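Local coordinates for beta-N-acetylglucosaminidase-like protein Glycoside hydrolase family 20 (Flavobacterium johnsoniae, PDB 6YHH) that probably hydrolyses terminal N-acetylhexosamine units from chitin-derived sugars as a family 20 beta-N-acetylhexosaminidase, a bacterial chitobiase, at residues Y413-Y418 and E447-T452; S422-D427 and A472-S477. All blocks are in the same frame, centred on the assembly; numbering follows the deposited sequence.

Contact 1 of 2, residues Y413-Y418 and E447-T452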
loop_
_atom_site.group_PDB
_atom_site.type_symbol
_atom_site.label_atom_id
_atom_site.label_comp_id
_atom_site.label_asym_id
_atom_site.label_seq_id
_atom_site.Cartn_x
_atom_site.Cartn_y
_atom_site.Cartn_z
ATOM N N TYR A 413 22.980 2.160 -10.187
ATOM C CA TYR A 413 22.885 1.779 -8.756
ATOM C C TYR A 413 22.006 2.802 -8.031
ATOM O O TYR A 413 22.492 3.630 -7.261
ATOM C CB TYR A 413 24.266 1.619 -8.135
ATOM C CG TYR A 413 24.787 0.205 -8.334
ATOM C CD1 TYR A 413 24.898 -0.335 -9.609
ATOM C CD2 TYR A 413 25.108 -0.605 -7.252
ATOM C CE1 TYR A 413 25.306 -1.654 -9.780
ATOM C CE2 TYR A 413 25.602 -1.906 -7.438
ATOM C CZ TYR A 413 25.585 -2.431 -8.690
ATOM O OH TYR A 413 25.927 -3.756 -8.846
ATOM N N ILE A 414 20.691 2.682 -8.247
ATOM C CA ILE A 414 19.689 3.662 -7.743
ATOM C C ILE A 414 19.648 3.682 -6.192
ATOM O O ILE A 414 19.258 4.673 -5.598
ATOM C CB ILE A 414 18.282 3.336 -8.311
ATOM C CG1 ILE A 414 17.934 1.876 -8.246
ATOM C CG2 ILE A 414 18.183 3.708 -9.756
ATOM C CD1 ILE A 414 16.474 1.568 -8.512
ATOM N N ASP A 415 20.101 2.601 -5.527
ATOM C CA ASP A 415 20.126 2.596 -4.097
ATOM C C ASP A 415 21.052 3.591 -3.478
ATOM O O ASP A 415 20.872 3.944 -2.302
ATOM C CB ASP A 415 20.473 1.173 -3.594
ATOM C CG ASP A 415 21.838 0.746 -4.019
ATOM O OD1 ASP A 415 22.097 0.796 -5.235
ATOM O OD2 ASP A 415 22.675 0.340 -3.147
ATOM N N LEU A 416 22.074 4.083 -4.240
ATOM C CA LEU A 416 23.100 4.945 -3.670
ATOM C C LEU A 416 22.678 6.409 -3.632
ATOM O O LEU A 416 23.442 7.275 -3.260
ATOM C CB LEU A 416 24.393 4.720 -4.500
ATOM C CG LEU A 416 24.896 3.250 -4.383
ATOM C CD1 LEU A 416 26.191 3.108 -5.234
ATOM C CD2 LEU A 416 25.043 2.703 -2.981
ATOM N N MET A 417 21.481 6.667 -4.149
ATOM C CA MET A 417 20.843 7.993 -4.040
ATOM C C MET A 417 21.495 9.085 -4.871
ATOM O O MET A 417 21.400 10.296 -4.545
ATOM C CB MET A 417 20.637 8.440 -2.568
ATOM C CG MET A 417 19.981 7.353 -1.699
ATOM S SD MET A 417 18.545 6.567 -2.439
ATOM C CE MET A 417 17.372 7.890 -2.387
ATOM N N TYR A 418 22.137 8.678 -5.935
ATOM C CA TYR A 418 22.733 9.682 -6.897
ATOM C C TYR A 418 21.663 10.427 -7.675
ATOM O O TYR A 418 20.525 9.997 -7.851
ATOM C CB TYR A 418 23.675 8.937 -7.843
ATOM C CG TYR A 418 24.830 8.162 -7.251
ATOM C CD1 TYR A 418 25.601 8.669 -6.259
ATOM C CD2 TYR A 418 25.197 6.927 -7.771
ATOM C CE1 TYR A 418 26.686 8.017 -5.759
ATOM C CE2 TYR A 418 26.290 6.246 -7.286
ATOM C CZ TYR A 418 27.030 6.775 -6.282
ATOM O OH TYR A 418 28.157 6.111 -5.791
ATOM N N GLU A 447 20.245 -2.809 -16.466
ATOM C CA GLU A 447 19.369 -3.017 -15.369
ATOM C C GLU A 447 19.650 -2.106 -14.180
ATOM O O GLU A 447 20.784 -2.061 -13.700
ATOM C CB GLU A 447 19.523 -4.465 -15.024
ATOM C CG GLU A 447 18.733 -4.972 -13.932
ATOM C CD GLU A 447 18.979 -6.506 -13.805
ATOM O OE1 GLU A 447 19.589 -6.891 -12.792
ATOM O OE2 GLU A 447 18.554 -7.310 -14.691
ATOM N N ALA A 448 18.595 -1.467 -13.714
ATOM C CA ALA A 448 18.642 -0.680 -12.440
ATOM C C ALA A 448 18.673 -1.692 -11.309
ATOM O O ALA A 448 17.898 -2.692 -11.356
ATOM C CB ALA A 448 17.439 0.222 -12.325
ATOM N N THR A 449 19.524 -1.465 -10.313
ATOM C CA THR A 449 19.632 -2.393 -9.196
ATOM C C THR A 449 19.193 -1.757 -7.894
ATOM O O THR A 449 19.880 -0.911 -7.350
ATOM C CB THR A 449 21.048 -2.944 -8.971
ATOM O OG1 THR A 449 21.982 -1.847 -8.734
ATOM C CG2 THR A 449 21.511 -3.755 -10.155
ATOM N N MET A 450 18.051 -2.172 -7.373
ATOM C CA MET A 450 17.575 -1.700 -6.071
ATOM C C MET A 450 17.948 -2.619 -4.931
ATOM O O MET A 450 17.174 -3.510 -4.515
ATOM C CB MET A 450 16.078 -1.454 -6.023
ATOM C CG MET A 450 15.676 -0.708 -4.733
ATOM S SD MET A 450 16.487 0.893 -4.559
ATOM C CE MET A 450 16.347 1.078 -2.775
ATOM N N TRP A 451 19.177 -2.454 -4.479
ATOM C CA TRP A 451 19.696 -3.036 -3.248
ATOM C C TRP A 451 18.930 -2.435 -2.041
ATOM O O TRP A 451 18.614 -1.246 -2.044
ATOM C CB TRP A 451 21.154 -2.844 -3.110
ATOM C CG TRP A 451 21.941 -3.337 -4.273
ATOM C CD1 TRP A 451 22.434 -2.599 -5.304
ATOM C CD2 TRP A 451 22.127 -4.703 -4.648
ATOM N NE1 TRP A 451 23.011 -3.425 -6.267
ATOM C CE2 TRP A 451 22.778 -4.714 -5.903
ATOM C CE3 TRP A 451 21.788 -5.894 -4.066
ATOM C CZ2 TRP A 451 23.216 -5.899 -6.505
ATOM C CZ3 TRP A 451 22.212 -7.066 -4.649
ATOM C CH2 TRP A 451 22.896 -7.077 -5.846
ATOM N N THR A 452 18.589 -3.279 -1.053
ATOM C CA THR A 452 17.657 -2.840 0.011
ATOM C C THR A 452 18.191 -2.765 1.426
ATOM O O THR A 452 17.385 -2.700 2.363
ATOM C CB THR A 452 16.358 -3.640 -0.062
ATOM O OG1 THR A 452 16.611 -5.053 0.100
ATOM C CG2 THR A 452 15.608 -3.403 -1.314
#
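The C-terminal end of strand 443-450, last of the catalytic (beta/alpha)8 barrel, meets the 3-10 turn 414-416 after strand 406-408. The tight part is buried and faces helices 460-464 and 467-476. Ile414 CG1, between backbone N and carbonyl carbon (chi1 45°), lies 3.5 Å from Thr449 O and sends CD1 across Met450, with Ile414 CD1 3.9 Å from Met450 CB and 4.2 Å from Ala448 CB. On the opposite side of the strand from Ile414, the rings of Tyr413 and Trp451 meet beside Thr449, whose OG1 sits 3.3 Å above the centre of the Tyr413 ring. Tyr413 CE2 approaches Trp451 NE1 to 3.2 Å, the planes oblique at 36°. An alanine at Tyr413 would probably leave Thr449 OG1 without its aromatic cover and loosen the indole. Asp415, the only partly exposed touching residue, marks the solvent side but lies close along Trp451: Asp415 OD1 is 3.4 Å from Trp451 CD1, at the indole edge. No hydrogen bond joins the segments; the fit rests on packing and weak polar contacts with the rings. The Trp451 side chain lies about 3 Å from a bound Tris, probably from the crystallisation medium, and about 7 Å from that of Glu317, the predicted proton donor; this packing probably sets an aromatic pocket wall.

Contact 2 of 2, residues S422-D427 and A472-S477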
loop_
_atom_site.group_PDB
_atom_site.type_symbol
_atom_site.label_atom_id
_atom_site.label_comp_id
_atom_site.label_asym_id
_atom_site.label_seq_id
_atom_site.Cartn_x
_atom_site.Cartn_y
_atom_site.Cartn_z
ATOM N N SER A 422 22.916 11.284 -13.488
ATOM C CA SER A 422 23.994 10.299 -13.543
ATOM C C SER A 422 23.483 8.958 -14.103
ATOM O O SER A 422 24.208 8.306 -14.850
ATOM C CB SER A 422 24.634 10.054 -12.178
ATOM O OG SER A 422 23.711 9.381 -11.363
ATOM N N HIS A 423 22.255 8.572 -13.790
ATOM C CA HIS A 423 21.680 7.376 -14.345
ATOM C C HIS A 423 21.180 7.526 -15.808
ATOM O O HIS A 423 21.366 6.632 -16.619
ATOM C CB HIS A 423 20.536 6.877 -13.406
ATOM C CG HIS A 423 20.992 6.656 -12.033
ATOM N ND1 HIS A 423 22.028 5.810 -11.725
ATOM C CD2 HIS A 423 20.489 7.088 -10.851
ATOM C CE1 HIS A 423 22.196 5.797 -10.413
ATOM N NE2 HIS A 423 21.284 6.567 -9.869
ATOM N N TYR A 424 20.585 8.702 -16.113
ATOM C CA TYR A 424 20.008 8.931 -17.433
ATOM C C TYR A 424 21.040 8.949 -18.500
ATOM O O TYR A 424 20.776 8.473 -19.600
ATOM C CB TYR A 424 19.271 10.263 -17.415
ATOM C CG TYR A 424 18.478 10.576 -18.667
ATOM C CD1 TYR A 424 17.549 9.690 -19.135
ATOM C CD2 TYR A 424 18.755 11.724 -19.390
ATOM C CE1 TYR A 424 16.799 9.994 -20.255
ATOM C CE2 TYR A 424 18.055 12.060 -20.522
ATOM C CZ TYR A 424 17.091 11.201 -20.969
ATOM O OH TYR A 424 16.382 11.496 -22.076
ATOM N N LEU A 425 22.234 9.424 -18.168
ATOM C CA LEU A 425 23.317 9.568 -19.200
ATOM C C LEU A 425 24.221 8.383 -19.207
ATOM O O LEU A 425 25.073 8.249 -20.074
ATOM C CB LEU A 425 24.066 10.826 -18.941
ATOM C CG LEU A 425 23.137 12.061 -19.103
ATOM C CD1 LEU A 425 23.923 13.321 -18.770
ATOM C CD2 LEU A 425 22.382 12.137 -20.453
ATOM N N ASN A 426 23.971 7.394 -18.338
ATOM C CA ASN A 426 24.772 6.207 -18.345
ATOM C C ASN A 426 24.343 5.276 -19.487
ATOM O O ASN A 426 23.229 4.833 -19.535
ATOM C CB ASN A 426 24.510 5.462 -17.024
ATOM C CG ASN A 426 25.407 4.257 -16.795
ATOM O OD1 ASN A 426 26.628 4.398 -16.729
ATOM N ND2 ASN A 426 24.794 3.067 -16.536
ATOM N N ASP A 427 25.209 4.901 -20.395
ATOM C CA ASP A 427 24.745 4.181 -21.603
ATOM C C ASP A 427 25.385 2.810 -21.681
ATOM O O ASP A 427 26.634 2.699 -21.524
ATOM C CB ASP A 427 25.136 5.017 -22.809
ATOM C CG ASP A 427 24.432 4.593 -24.082
ATOM O OD1 ASP A 427 24.644 3.490 -24.556
ATOM O OD2 ASP A 427 23.608 5.325 -24.549
ATOM N N ALA A 472 14.539 3.680 -17.755
ATOM C CA ALA A 472 13.724 3.017 -18.754
ATOM C C ALA A 472 13.901 3.703 -20.085
ATOM O O ALA A 472 13.952 3.046 -21.129
ATOM C CB ALA A 472 12.263 2.937 -18.345
ATOM N N GLU A 473 13.892 5.049 -20.065
ATOM C CA GLU A 473 14.079 5.781 -21.334
ATOM C C GLU A 473 15.452 5.519 -21.955
ATOM O O GLU A 473 15.592 5.227 -23.189
ATOM C CB GLU A 473 13.853 7.253 -21.159
ATOM C CG GLU A 473 14.264 8.060 -22.398
ATOM C CD GLU A 473 13.500 9.350 -22.458
ATOM O OE1 GLU A 473 14.076 10.426 -22.185
ATOM O OE2 GLU A 473 12.243 9.269 -22.643
ATOM N N ARG A 474 16.492 5.503 -21.137
ATOM C CA ARG A 474 17.801 5.128 -21.679
ATOM C C ARG A 474 17.838 3.748 -22.314
ATOM O O ARG A 474 18.551 3.509 -23.300
ATOM C CB ARG A 474 18.902 5.264 -20.632
ATOM C CG ARG A 474 20.330 4.928 -21.109
ATOM C CD ARG A 474 20.831 5.724 -22.319
ATOM N NE ARG A 474 20.662 7.127 -22.026
ATOM C CZ ARG A 474 19.980 7.999 -22.770
ATOM N NH1 ARG A 474 19.438 7.736 -23.968
ATOM N NH2 ARG A 474 19.849 9.177 -22.275
ATOM N N LEU A 475 17.100 2.812 -21.782
ATOM C CA LEU A 475 17.189 1.456 -22.222
ATOM C C LEU A 475 16.299 1.202 -23.448
ATOM O O LEU A 475 16.552 0.249 -24.170
ATOM C CB LEU A 475 16.829 0.513 -21.066
ATOM C CG LEU A 475 17.846 0.606 -19.920
ATOM C CD1 LEU A 475 17.359 -0.326 -18.793
ATOM C CD2 LEU A 475 19.294 0.384 -20.333
ATOM N N TRP A 476 15.299 2.059 -23.676
ATOM C CA TRP A 476 14.355 1.866 -24.813
ATOM C C TRP A 476 14.640 2.836 -25.960
ATOM O O TRP A 476 14.661 2.443 -27.132
ATOM C CB TRP A 476 12.910 2.060 -24.298
ATOM C CG TRP A 476 11.873 2.031 -25.420
ATOM C CD1 TRP A 476 11.648 3.007 -26.334
ATOM C CD2 TRP A 476 10.990 0.965 -25.724
ATOM N NE1 TRP A 476 10.672 2.586 -27.239
ATOM C CE2 TRP A 476 10.241 1.340 -26.854
ATOM C CE3 TRP A 476 10.724 -0.279 -25.126
ATOM C CZ2 TRP A 476 9.302 0.504 -27.452
ATOM C CZ3 TRP A 476 9.771 -1.112 -25.734
ATOM C CH2 TRP A 476 9.072 -0.712 -26.879
ATOM N N SER A 477 14.779 4.112 -25.632
ATOM C CA SER A 477 14.767 5.179 -26.631
ATOM C C SER A 477 16.126 5.222 -27.381
ATOM O O SER A 477 17.129 4.596 -27.018
ATOM C CB SER A 477 14.565 6.525 -25.970
ATOM O OG SER A 477 13.238 6.622 -25.423
#
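Helix 467-476, which follows the last strand of the catalytic barrel, packs here against the end of helix 420-424, part of the crossover between strands 406-408 and 443-450. Arg474 does most of the work. Its CG is anti to the backbone N (chi1 -178°), and the chain then bends at chi2 and chi3, bringing the guanidinium side-on to the carbonyl of Tyr424. Both NE (2.8 Å) and NH2 (2.9 Å) of Arg474 donate to Tyr424 O, which lies near the guanidinium plane. NE comes nearly along the C=O axis (168°), whereas NH2 stands above the carbonyl plane. The same NH2 lies 3.6 Å over the centre of the Tyr424 ring, giving a cation-pi contact with Arg474 CZ 15° off the ring normal; NH2 also bonds Ile481 O. At the ring's far end Tyr424 OH donates a short 2.5 Å bond to the anti lone pair of Glu473 OE1, while Glu473 OE2 is held by Arg490 and Trp12 N. Asp427 OD2 touches Arg474 CD at 3.6 Å, but it forms its salt bridge with Arg143, and Asp427 OD1 accepts from Met429 N. Asn426 O, 3.3 Å from Arg474 CG, is buried without a polar partner. One tyrosine is thus gripped at backbone, face and hydroxyl, and the arginine's charge would probably offset the negative pole of the short helix's end.

Both contacts join the crossover that follows strand 406-408 to the last part of the barrel: contact 1 to strand 443-450, contact 2 to helix 467-476 after it. Contact 1 is core, centred about 6 Å from the chain centre and beside what is probably the substrate pocket; contact 2, about 12 Å from that centre, is partly buried and away from the predicted active site. The first is mostly apolar and aromatic packing, with one carboxylate at the indole edge and no hydrogen bond between its segments; the second is charged and hydrogen-bonded. They meet at His423, whose ring packs on Tyr413, Ile414 and Tyr418. Ile414 also touches Ile471, so the helix forming one side of contact 2 also packs against contact 1.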